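Local coordinates for protein DPSA (Streptomyces coelicolor, PDB 4CY9) that probably oxidises and stores iron as a ferritin-like protein of the Dps family and probably binds DNA, at residues R65-D70 and I142-D147; A72-A77 and K132-T137. All coordinates share one frame; numbering follows the deposited sequence. Where two conformers were deposited one is given.

In the fold
Both contacts use helices 50-77 and 135-158 of the ferritin-like four-helix bundle, contact 2 at the very start of the latter, and their centres lie about 13 Å apart. Along the chain contact 2 (72-77 with 132-137) is nested inside contact 1 (65-70 with 142-147), as expected for two helices running in opposite directions. Contact 1 sits nearer the middle, its centre about 8 Å from that of the chain, whereas contact 2 lies about 16 Å out, where helix 50-77 ends and helix 105-133 turns into helix 135-158. Other subunits of the twelve-chain assembly reach both, so the helix pairing inside one chain and the building of the shell meet here.

Contact 1. Residues R65-D70 and I142-D147; sequences RDMADD and IGQLRD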
ATOM      1  N   ARG A  65     -11.610 -21.146   2.627  1.00  9.22           N
ATOM      2  CA  ARG A  65     -12.731 -20.518   1.866  1.00  9.64           C
ATOM      3  C   ARG A  65     -12.304 -20.283   0.387  1.00  9.93           C
ATOM      4  O   ARG A  65     -13.170 -20.463  -0.516  1.00 10.98           O
ATOM      5  CB  ARG A  65     -13.118 -19.113   2.498  1.00  8.83           C
ATOM      6  CG  ARG A  65     -13.874 -19.386   3.837  1.00  8.70           C
ATOM      7  CD  ARG A  65     -13.882 -18.016   4.642  1.00 10.54           C
ATOM      8  NE  ARG A  65     -14.785 -18.194   5.824  1.00 11.32           N
ATOM      9  CZ  ARG A  65     -14.963 -17.195   6.741  1.00 12.60           C
ATOM     10  NH1 ARG A  65     -14.198 -16.058   6.645  1.00 12.36           N
ATOM     11  NH2 ARG A  65     -15.848 -17.404   7.673  1.00 12.27           N
ATOM     12  N   ASP A  66     -11.060 -19.899   0.139  1.00  9.20           N
ATOM     13  CA  ASP A  66     -10.577 -19.710  -1.222  1.00 11.71           C
ATOM     14  C   ASP A  66     -10.612 -21.077  -1.983  1.00 11.70           C
ATOM     15  O   ASP A  66     -10.983 -21.142  -3.172  1.00 11.20           O
ATOM     16  CB  ASP A  66      -9.130 -19.163  -1.263  1.00 13.72           C
ATOM     17  CG  ASP A  66      -9.022 -17.642  -0.930  1.00 22.52           C
ATOM     18  OD1 ASP A  66     -10.032 -16.988  -0.948  1.00 20.50           O
ATOM     19  OD2 ASP A  66      -7.851 -17.197  -0.700  1.00 25.89           O
ATOM     20  N   MET A  67     -10.144 -22.144  -1.316  1.00 10.77           N
ATOM     21  CA  MET A  67     -10.186 -23.517  -1.939  1.00 10.12           C
ATOM     22  C   MET A  67     -11.652 -23.865  -2.307  1.00  9.41           C
ATOM     23  O   MET A  67     -11.864 -24.336  -3.447  1.00  9.10           O
ATOM     24  CB  MET A  67      -9.708 -24.601  -0.895  1.00 10.19           C
ATOM     25  CG  MET A  67      -8.160 -24.408  -0.669  1.00 11.38           C
ATOM     26  SD  MET A  67      -7.835 -25.781   0.521  1.00 13.42           S
ATOM     27  CE  MET A  67      -6.245 -25.148   1.074  1.00 15.32           C
ATOM     28  N   ALA A  68     -12.602 -23.582  -1.431  1.00  8.44           N
ATOM     29  CA  ALA A  68     -14.015 -23.957  -1.714  1.00  9.06           C
ATOM     30  C   ALA A  68     -14.482 -23.169  -2.948  1.00 10.49           C
ATOM     31  O   ALA A  68     -15.163 -23.712  -3.826  1.00 10.39           O
ATOM     32  CB  ALA A  68     -14.911 -23.599  -0.471  1.00  7.54           C
ATOM     33  N   ASP A  69     -14.165 -21.848  -3.019  1.00 10.01           N
ATOM     34  CA  ASP A  69     -14.519 -20.996  -4.184  0.50 10.59           C
ATOM     35  C   ASP A  69     -13.974 -21.616  -5.435  1.00  9.66           C
ATOM     36  O   ASP A  69     -14.696 -21.673  -6.481  1.00  9.86           O
ATOM     37  CB  ASP A  69     -13.833 -19.576  -4.097  0.50 11.67           C
ATOM     38  CG  ASP A  69     -14.548 -18.664  -3.136  0.50 15.58           C
ATOM     39  OD1 ASP A  69     -15.749 -18.950  -3.000  0.50 15.57           O
ATOM     40  OD2 ASP A  69     -13.976 -17.662  -2.552  0.50 16.37           O
ATOM     41  N   ASP A  70     -12.706 -22.057  -5.384  1.00  9.06           N
ATOM     42  CA  ASP A  70     -12.114 -22.489  -6.660  1.00  9.26           C
ATOM     43  C   ASP A  70     -12.697 -23.889  -7.072  1.00  8.86           C
ATOM     44  O   ASP A  70     -12.904 -24.150  -8.276  1.00  9.97           O
ATOM     45  CB  ASP A  70     -10.578 -22.689  -6.514  1.00 10.28           C
ATOM     46  CG  ASP A  70      -9.838 -21.338  -6.435  1.00 13.98           C
ATOM     47  OD1 ASP A  70     -10.418 -20.309  -6.919  1.00 13.08           O
ATOM     48  OD2 ASP A  70      -8.735 -21.277  -5.926  1.00 14.46           O
ATOM     49  N   ILE A 142      -4.419 -31.127  -6.381  1.00  8.70           N
ATOM     50  CA  ILE A 142      -3.104 -31.460  -5.731  1.00  9.61           C
ATOM     51  C   ILE A 142      -2.502 -30.271  -4.940  1.00  9.20           C
ATOM     52  O   ILE A 142      -1.982 -30.513  -3.848  1.00  9.82           O
ATOM     53  CB  ILE A 142      -2.096 -31.919  -6.827  1.00 11.78           C
ATOM     54  CG1 ILE A 142      -2.576 -33.274  -7.266  1.00 12.57           C
ATOM     55  CG2 ILE A 142      -0.697 -32.041  -6.167  1.00 15.55           C
ATOM     56  CD1 ILE A 142      -1.758 -33.714  -8.571  1.00 15.43           C
ATOM     57  N   GLY A 143      -2.547 -29.062  -5.494  1.00  9.29           N
ATOM     58  CA  GLY A 143      -2.056 -27.894  -4.730  1.00 10.20           C
ATOM     59  C   GLY A 143      -2.874 -27.670  -3.417  1.00  9.83           C
ATOM     60  O   GLY A 143      -2.260 -27.350  -2.365  1.00 10.29           O
ATOM     61  N   GLN A 144      -4.200 -27.840  -3.461  1.00  9.93           N
ATOM     62  CA  GLN A 144      -5.045 -27.710  -2.279  1.00 10.02           C
ATOM     63  C   GLN A 144      -4.685 -28.768  -1.257  1.00 10.34           C
ATOM     64  O   GLN A 144      -4.553 -28.485  -0.050  1.00  9.99           O
ATOM     65  CB  GLN A 144      -6.530 -27.879  -2.657  1.00  8.69           C
ATOM     66  CG  GLN A 144      -6.899 -26.702  -3.652  1.00  9.76           C
ATOM     67  CD  GLN A 144      -8.366 -26.692  -3.927  1.00 14.51           C
ATOM     68  OE1 GLN A 144      -8.994 -27.750  -3.808  1.00 16.74           O
ATOM     69  NE2 GLN A 144      -8.960 -25.549  -4.385  1.00 10.43           N
ATOM     70  N   LEU A 145      -4.524 -30.020  -1.765  1.00  9.67           N
ATOM     71  CA  LEU A 145      -4.155 -31.167  -0.882  1.00 10.00           C
ATOM     72  C   LEU A 145      -2.887 -30.797  -0.112  1.00  9.58           C
ATOM     73  O   LEU A 145      -2.802 -30.999   1.115  1.00  9.44           O
ATOM     74  CB  LEU A 145      -3.888 -32.405  -1.801  1.00  9.68           C
ATOM     75  CG  LEU A 145      -3.183 -33.587  -0.978  1.00 11.01           C
ATOM     76  CD1 LEU A 145      -4.145 -34.159   0.082  1.00 12.23           C
ATOM     77  CD2 LEU A 145      -2.962 -34.655  -2.092  1.00 13.50           C
ATOM     78  N   ARG A 146      -1.873 -30.281  -0.787  1.00 10.35           N
ATOM     79  CA  ARG A 146      -0.581 -30.007  -0.059  1.00  9.67           C
ATOM     80  C   ARG A 146      -0.777 -28.905   0.969  1.00 10.00           C
ATOM     81  O   ARG A 146      -0.321 -29.027   2.118  1.00  9.82           O
ATOM     82  CB  ARG A 146       0.510 -29.571  -1.060  1.00 10.38           C
ATOM     83  CG  ARG A 146       1.875 -29.402  -0.271  1.00 10.83           C
ATOM     84  CD  ARG A 146       3.107 -29.261  -1.274  1.00 10.47           C
ATOM     85  NE  ARG A 146       2.985 -27.962  -2.000  1.00 11.77           N
ATOM     86  CZ  ARG A 146       2.600 -27.854  -3.278  1.00 13.53           C
ATOM     87  NH1 ARG A 146       2.276 -28.923  -4.047  1.00 13.26           N
ATOM     88  NH2 ARG A 146       2.472 -26.604  -3.847  1.00 14.48           N
ATOM     89  N   ASP A 147      -1.515 -27.860   0.598  1.00  9.19           N
ATOM     90  CA  ASP A 147      -1.766 -26.791   1.586  1.00 10.08           C
ATOM     91  C   ASP A 147      -2.532 -27.323   2.817  1.00  9.89           C
ATOM     92  O   ASP A 147      -2.201 -26.928   3.962  1.00 11.07           O
ATOM     93  CB  ASP A 147      -2.590 -25.641   0.932  1.00 11.14           C
ATOM     94  CG  ASP A 147      -1.691 -24.745   0.010  1.00 18.07           C
ATOM     95  OD1 ASP A 147      -0.457 -24.828   0.039  1.00 17.62           O
ATOM     96  OD2 ASP A 147      -2.288 -23.950  -0.721  1.00 16.47           O
TER
HETATM   97  O   HOH W   1      -7.466 -23.105  -4.474  1.00 18.31           O
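Q144 NE2 is shared between the backbone oxygen of M67 and a water that leads to D70. Q144 NE2 gives a hydrogen bond to this water at 2.9 Å, and the water in turn donates to D70 OD2 at 2.7 Å, linking amide and carboxylate through a single bridge. A second, weak bond runs from Q144 NE2 to the backbone oxygen M67 O, 3.3 Å long and well bent, with an angle of 127° at the hydrogen. The amide nitrogen thus lies against helix 65-70, with D70 CB 3.9 Å from Q144 NE2. Q144 gets there on an extended chain: CG stands anti to its own carbonyl carbon (chi1 -63°), and the straight run beyond it carries the amide over to the other backbone.

Helices 50-77 and 135-158 are neighbours in the four-helix bundle of the ferritin-like fold. Their short segments run nearly antiparallel, at 163°, with axes 11.2 Å apart, and long side chains bridge that spacing. M67 is the counterpart of Q144. The two side chains lie alongside, M67 pointing one way and Q144 the other, M67 CB and CG lying along the amide end while the sulfur M67 SD comes within 4.0 Å of Q144 CB. Beyond it the methyl M67 CE reaches the second helix and rests 3.7 Å from D147 CB, touching the aspartate by its methylene. M67 also packs on L148, and Q144 on M123 of helix 105-133, which ties the pair to a third helix of the bundle. The carboxylate of D147 has a weak bond to Q63, one turn before M67 on the facing helix. Helix 135-158 also meets a neighbouring subunit, where R146 forms a salt bridge with D139 of that chain.

Contact 2. Residues A72-A77 and K132-T137; sequences AERIAA and KIDPAT
D134 comes first, meeting R74 with its carboxylate: D134 OD2 accepts from R74 NH2 at 2.7 Å, a salt bridge through the syn lone pair, with D134 OD2 lying in the plane of the guanidinium. Guanidinium and carboxylate are nearly coplanar, 27° apart. The same aspartate is the N-cap of helix 135-158, its OD1 taking a weak bond from A136 N and its OD2 another from T137 N. A136 then sets its methyl CB 3.5 Å from R74 NH2. T137 closes the group: its hydroxyl OG1 accepts from R74 NE at 2.9 Å, nearly straight at 167° and at the guanidinium edge, and donates to D134 OD2 at 2.6 Å, on the anti side, tilted out of the carboxylate plane. OD2 is therefore gripped by both arginine and threonine. R74 reaches them with CG anti to its backbone N (chi1 -177°) and a bend at chi2.

NH2 of R74 also forms a salt bridge with E149 of a neighbouring subunit, and D134 OD1 pairs with R124 of that same subunit. A leucine in place of R74 would probably leave D134 OD2 with the hydroxyl and N-H of T137 but no arginine, and cost E149 of the neighbouring subunit this salt bridge. An arginine from helix 50-77 bound to the capping aspartate thus joins a helix N-terminus of the ferritin-like bundle to the subunit interface of the Dps dodecamer.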
ATOM      1  N   ALA A  72     -15.807 -24.847  -6.301  1.00  7.60           N
ATOM      2  CA  ALA A  72     -17.169 -24.527  -6.799  1.00  7.98           C
ATOM      3  C   ALA A  72     -17.165 -23.999  -8.237  1.00  8.26           C
ATOM      4  O   ALA A  72     -18.032 -24.393  -9.019  1.00  8.78           O
ATOM      5  CB  ALA A  72     -17.821 -23.442  -5.852  1.00  9.12           C
ATOM      6  N   GLU A  73     -16.256 -23.061  -8.538  1.00  7.73           N
ATOM      7  CA  GLU A  73     -16.268 -22.476  -9.883  1.00  8.09           C
ATOM      8  C   GLU A  73     -15.771 -23.533 -10.911  1.00  7.64           C
ATOM      9  O   GLU A  73     -16.144 -23.447 -12.065  1.00  8.16           O
ATOM     10  CB  GLU A  73     -15.370 -21.227  -9.932  1.00 10.21           C
ATOM     11  CG  GLU A  73     -16.218 -20.187  -9.097  1.00 12.89           C
ATOM     12  CD  GLU A  73     -15.661 -18.724  -9.258  1.00 19.09           C
ATOM     13  OE1 GLU A  73     -14.453 -18.642  -9.606  1.00 24.22           O
ATOM     14  OE2 GLU A  73     -16.338 -17.830  -8.782  1.00 28.93           O
ATOM     15  N   ARG A  74     -14.996 -24.515 -10.423  1.00  7.95           N
ATOM     16  CA  ARG A  74     -14.557 -25.564 -11.401  1.00  8.33           C
ATOM     17  C   ARG A  74     -15.752 -26.490 -11.675  1.00  8.48           C
ATOM     18  O   ARG A  74     -15.994 -26.901 -12.842  1.00  8.21           O
ATOM     19  CB  ARG A  74     -13.411 -26.399 -10.757  1.00  9.20           C
ATOM     20  CG  ARG A  74     -12.888 -27.449 -11.789  1.00  9.10           C
ATOM     21  CD  ARG A  74     -12.286 -26.644 -13.008  1.00 10.91           C
ATOM     22  NE  ARG A  74     -11.682 -27.633 -13.977  1.00 11.07           N
ATOM     23  CZ  ARG A  74     -11.248 -27.223 -15.186  1.00 12.72           C
ATOM     24  NH1 ARG A  74     -11.375 -25.920 -15.527  1.00 11.25           N
ATOM     25  NH2 ARG A  74     -10.771 -28.153 -16.037  1.00 12.78           N
ATOM     26  N   ILE A  75     -16.547 -26.760 -10.656  1.00  8.41           N
ATOM     27  CA  ILE A  75     -17.841 -27.493 -10.906  1.00  8.64           C
ATOM     28  C   ILE A  75     -18.678 -26.757 -11.932  1.00  9.27           C
ATOM     29  O   ILE A  75     -19.225 -27.349 -12.888  1.00  9.11           O
ATOM     30  CB  ILE A  75     -18.643 -27.591  -9.604  1.00  8.00           C
ATOM     31  CG1 ILE A  75     -17.983 -28.698  -8.670  1.00  8.54           C
ATOM     32  CG2 ILE A  75     -20.091 -28.066  -9.937  1.00  8.55           C
ATOM     33  CD1 ILE A  75     -18.499 -28.663  -7.180  1.00  8.41           C
ATOM     34  N   ALA A  76     -18.793 -25.420 -11.760  1.00  8.78           N
ATOM     35  CA  ALA A  76     -19.651 -24.677 -12.688  1.00  9.53           C
ATOM     36  C   ALA A  76     -19.064 -24.673 -14.109  1.00  9.35           C
ATOM     37  O   ALA A  76     -19.814 -24.908 -15.108  1.00  9.93           O
ATOM     38  CB  ALA A  76     -19.753 -23.191 -12.144  1.00  9.98           C
ATOM     39  N   ALA A  77     -17.720 -24.564 -14.252  1.00  8.85           N
ATOM     40  CA  ALA A  77     -17.083 -24.587 -15.588  1.00  9.60           C
ATOM     41  C   ALA A  77     -17.296 -25.987 -16.228  1.00 11.23           C
ATOM     42  O   ALA A  77     -17.464 -26.076 -17.433  1.00 11.27           O
ATOM     43  CB  ALA A  77     -15.596 -24.287 -15.439  1.00  8.82           C
ATOM     44  N   LYS A 132      -7.698 -39.233 -13.750  1.00 13.18           N
ATOM     45  CA  LYS A 132      -8.154 -40.120 -14.912  1.00 15.74           C
ATOM     46  C   LYS A 132      -9.063 -39.360 -15.873  1.00 18.07           C
ATOM     47  O   LYS A 132      -9.352 -39.825 -16.967  1.00 19.73           O
ATOM     48  CB  LYS A 132      -8.971 -41.260 -14.337  1.00 16.00           C
ATOM     49  CG  LYS A 132      -7.968 -42.162 -13.601  1.00 18.98           C
ATOM     50  CD  LYS A 132      -8.862 -43.069 -12.832  1.00 21.14           C
ATOM     51  CE  LYS A 132      -7.743 -43.915 -12.194  1.00 31.94           C
ATOM     52  NZ  LYS A 132      -8.488 -45.070 -11.672  1.00 35.04           N
ATOM     53  N   ILE A 133      -9.611 -38.208 -15.448  1.00 13.35           N
ATOM     54  CA  ILE A 133     -10.603 -37.494 -16.256  1.00 13.43           C
ATOM     55  C   ILE A 133     -10.041 -36.193 -16.843  1.00 17.68           C
ATOM     56  O   ILE A 133     -10.266 -35.880 -18.044  1.00 15.94           O
ATOM     57  CB  ILE A 133     -11.863 -37.164 -15.377  1.00 13.19           C
ATOM     58  CG1 ILE A 133     -12.590 -38.504 -14.981  1.00 14.45           C
ATOM     59  CG2 ILE A 133     -12.909 -36.290 -16.146  1.00 12.49           C
ATOM     60  CD1 ILE A 133     -13.639 -38.383 -13.882  1.00 13.51           C
ATOM     61  N   ASP A 134      -9.327 -35.398 -16.044  1.00 13.28           N
ATOM     62  CA  ASP A 134      -8.918 -34.062 -16.519  1.00 13.08           C
ATOM     63  C   ASP A 134      -7.707 -33.587 -15.685  1.00 15.74           C
ATOM     64  O   ASP A 134      -7.891 -33.242 -14.490  1.00 13.45           O
ATOM     65  CB  ASP A 134     -10.105 -33.137 -16.167  1.00 13.89           C
ATOM     66  CG  ASP A 134      -9.715 -31.679 -16.375  1.00 16.20           C
ATOM     67  OD1 ASP A 134      -8.867 -31.391 -17.236  1.00 17.34           O
ATOM     68  OD2 ASP A 134     -10.320 -30.845 -15.720  1.00 16.86           O
ATOM     69  N   PRO A 135      -6.556 -33.428 -16.286  1.00 16.18           N
ATOM     70  CA  PRO A 135      -5.342 -33.005 -15.582  1.00 17.24           C
ATOM     71  C   PRO A 135      -5.517 -31.564 -15.028  1.00 16.08           C
ATOM     72  O   PRO A 135      -4.839 -31.211 -14.066  1.00 14.51           O
ATOM     73  CB  PRO A 135      -4.234 -32.962 -16.667  1.00 20.05           C
ATOM     74  CG  PRO A 135      -5.001 -32.844 -17.971  1.00 28.88           C
ATOM     75  CD  PRO A 135      -6.275 -33.697 -17.736  1.00 23.04           C
ATOM     76  N   ALA A 136      -6.349 -30.702 -15.613  1.00 12.86           N
ATOM     77  CA  ALA A 136      -6.436 -29.361 -15.049  1.00 11.86           C
ATOM     78  C   ALA A 136      -7.110 -29.377 -13.686  1.00 11.69           C
ATOM     79  O   ALA A 136      -6.696 -28.670 -12.759  1.00 11.63           O
ATOM     80  CB  ALA A 136      -7.263 -28.449 -16.024  1.00 13.27           C
ATOM     81  N   THR A 137      -8.145 -30.257 -13.533  1.00  9.59           N
ATOM     82  CA  THR A 137      -8.811 -30.354 -12.223  1.00  9.73           C
ATOM     83  C   THR A 137      -7.897 -31.083 -11.258  1.00 10.16           C
ATOM     84  O   THR A 137      -7.841 -30.760 -10.076  1.00  9.17           O
ATOM     85  CB  THR A 137     -10.155 -31.123 -12.363  1.00  9.35           C
ATOM     86  OG1 THR A 137     -11.012 -30.398 -13.274  1.00  9.74           O
ATOM     87  CG2 THR A 137     -10.858 -31.242 -10.933  1.00  9.55           C
TER